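Long-range contact in SVP1-like protein 2 (Kluyveromyces lactis, PDB 4EXV), which belongs to the PROPPIN family of WD-repeat beta-propellers, which recognise phosphoinositides on membranes, and probably takes part in autophagy-related membrane processes: residues 314-319 with 329-334. Numbering follows the deposited sequence.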
# COMPACT_ATOMS: atom_id res chain seq x y z
N ASP A 314 2.72 13.28 10.73
CA ASP A 314 4.02 13.12 11.39
C ASP A 314 5.14 12.84 10.40
O ASP A 314 5.04 11.92 9.58
CB ASP A 314 3.98 11.95 12.37
CG ASP A 314 3.22 12.28 13.63
OD1 ASP A 314 3.06 13.49 13.91
OD2 ASP A 314 2.78 11.33 14.33
N THR A 315 6.21 13.63 10.50
CA THR A 315 7.38 13.32 9.69
C THR A 315 8.62 12.87 10.52
O THR A 315 8.97 13.45 11.54
CB THR A 315 7.63 14.38 8.56
OG1 THR A 315 8.99 14.82 8.57
CG2 THR A 315 6.69 15.58 8.72
N PHE A 316 9.25 11.78 10.07
CA PHE A 316 10.30 11.10 10.79
C PHE A 316 11.58 11.12 10.00
O PHE A 316 11.55 10.92 8.79
CB PHE A 316 9.91 9.65 11.01
CG PHE A 316 8.75 9.46 11.94
CD1 PHE A 316 8.97 9.22 13.30
CD2 PHE A 316 7.45 9.50 11.47
CE1 PHE A 316 7.90 9.03 14.18
CE2 PHE A 316 6.36 9.32 12.33
CZ PHE A 316 6.59 9.09 13.70
N LYS A 317 12.71 11.35 10.66
CA LYS A 317 14.02 11.22 10.01
C LYS A 317 14.66 9.88 10.34
O LYS A 317 14.52 9.39 11.46
CB LYS A 317 14.96 12.37 10.38
CG LYS A 317 15.89 12.80 9.24
CD LYS A 317 17.29 12.20 9.34
CE LYS A 317 18.19 12.67 8.20
NZ LYS A 317 19.43 13.39 8.67
N LEU A 318 15.34 9.29 9.37
CA LEU A 318 16.02 8.01 9.59
C LEU A 318 17.52 8.19 9.59
O LEU A 318 18.15 8.39 8.55
CB LEU A 318 15.61 6.97 8.54
CG LEU A 318 16.34 5.63 8.61
CD1 LEU A 318 16.09 4.92 9.93
CD2 LEU A 318 15.93 4.73 7.46
N ASN A 319 18.09 8.11 10.78
CA ASN A 319 19.48 8.46 10.97
C ASN A 319 20.40 7.26 10.96
O ASN A 319 19.98 6.14 11.24
CB ASN A 319 19.65 9.26 12.25
CG ASN A 319 18.98 10.61 12.18
OD1 ASN A 319 19.43 11.50 11.43
ND2 ASN A 319 17.90 10.79 12.94
N LEU A 329 15.54 6.60 14.75
CA LEU A 329 14.50 7.43 14.17
C LEU A 329 14.25 8.64 15.06
O LEU A 329 14.26 8.53 16.28
CB LEU A 329 13.18 6.64 14.06
CG LEU A 329 13.05 5.59 12.96
CD1 LEU A 329 12.06 4.52 13.39
CD2 LEU A 329 12.63 6.26 11.65
N GLN A 330 14.03 9.80 14.46
CA GLN A 330 13.44 10.91 15.21
C GLN A 330 12.25 11.51 14.48
O GLN A 330 12.07 11.33 13.29
CB GLN A 330 14.48 11.97 15.57
CG GLN A 330 15.03 12.67 14.37
CD GLN A 330 16.16 13.60 14.72
OE1 GLN A 330 16.53 13.72 15.89
NE2 GLN A 330 16.71 14.26 13.71
N LEU A 331 11.44 12.23 15.24
CA LEU A 331 10.22 12.84 14.75
C LEU A 331 10.43 14.34 14.56
O LEU A 331 10.35 15.09 15.52
CB LEU A 331 9.13 12.57 15.78
CG LEU A 331 7.77 13.24 15.71
CD1 LEU A 331 7.07 13.01 14.38
CD2 LEU A 331 6.95 12.66 16.84
N ASN A 332 10.71 14.75 13.33
CA ASN A 332 11.06 16.13 13.00
C ASN A 332 9.96 17.13 13.25
O ASN A 332 10.22 18.27 13.67
CB ASN A 332 11.38 16.25 11.50
CG ASN A 332 12.63 15.48 11.10
OD1 ASN A 332 13.56 15.30 11.92
ND2 ASN A 332 12.66 15.03 9.84
N GLN A 333 8.73 16.70 12.96
CA GLN A 333 7.66 17.64 12.63
C GLN A 333 6.29 17.01 12.64
O GLN A 333 6.10 15.87 12.18
CB GLN A 333 7.91 18.17 11.23
CG GLN A 333 7.80 19.66 11.10
CD GLN A 333 8.05 20.11 9.67
OE1 GLN A 333 8.37 19.28 8.79
NE2 GLN A 333 7.92 21.41 9.42
N ARG A 334 5.33 17.77 13.16
CA ARG A 334 3.90 17.48 13.05
C ARG A 334 3.18 18.67 12.42
O ARG A 334 3.26 19.80 12.92
CB ARG A 334 3.30 17.15 14.42
CG ARG A 334 4.23 16.40 15.37
CD ARG A 334 3.49 15.85 16.59
NE ARG A 334 2.78 14.60 16.30
CZ ARG A 334 2.09 13.90 17.19
NH1 ARG A 334 2.01 14.32 18.45
NH2 ARG A 334 1.48 12.78 16.83
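D314 opens the pairing of segments 314-319 and 329-334 with a salt bridge. With D314 CG beside its backbone N (chi1 -74°), the carboxylate lies alongside the R334 side chain, which grips it side-on: R334 NE meets D314 OD1 at 2.7 Å, in the guanidinium plane and nearly straight, while R334 NH2 reaches D314 OD2 at 3.2 Å. Both oxygens use syn lone pairs. D314 is buried, so a cationic partner is apt; W307 NE1 also binds D314 OD2, and R334 NH2 reaches K285 O. An alanine at R334 would probably leave the D314 carboxylate with less charge compensation.

T315 faces both N332 and Q333, a classic beta bulge. Its N binds Q333 O nearly straight at 2.8 Å, whereas N332 N gives T315 O only a weak bond. Branched at CB, T315 suits an extended strand, its CG2 packing 3.8 Å from Q333 CB.

F316 turns to the face of D314, where L331 CD1 makes a CH-pi contact over one ring face, 4.1 Å from the centroid, a flat ring suiting a methyl. K317, on the face of T315, exchanges backbone bonds with Q330 both ways; its long polar chain suits an exposed position. L318 returns to the F316 face, apolar here, its CD1 4.1 Å from L329 CD2. N319 sets its ND2 3.7 Å from Q330 CG, amide planes nearly perpendicular.

These residues form the outer hairpin of a four-stranded propeller blade. Strand 302-307 flanks 314-319, strand 326-336 ends the sheet, and strand 280-283 of the preceding blade packs against F316, L318, L329 and L331.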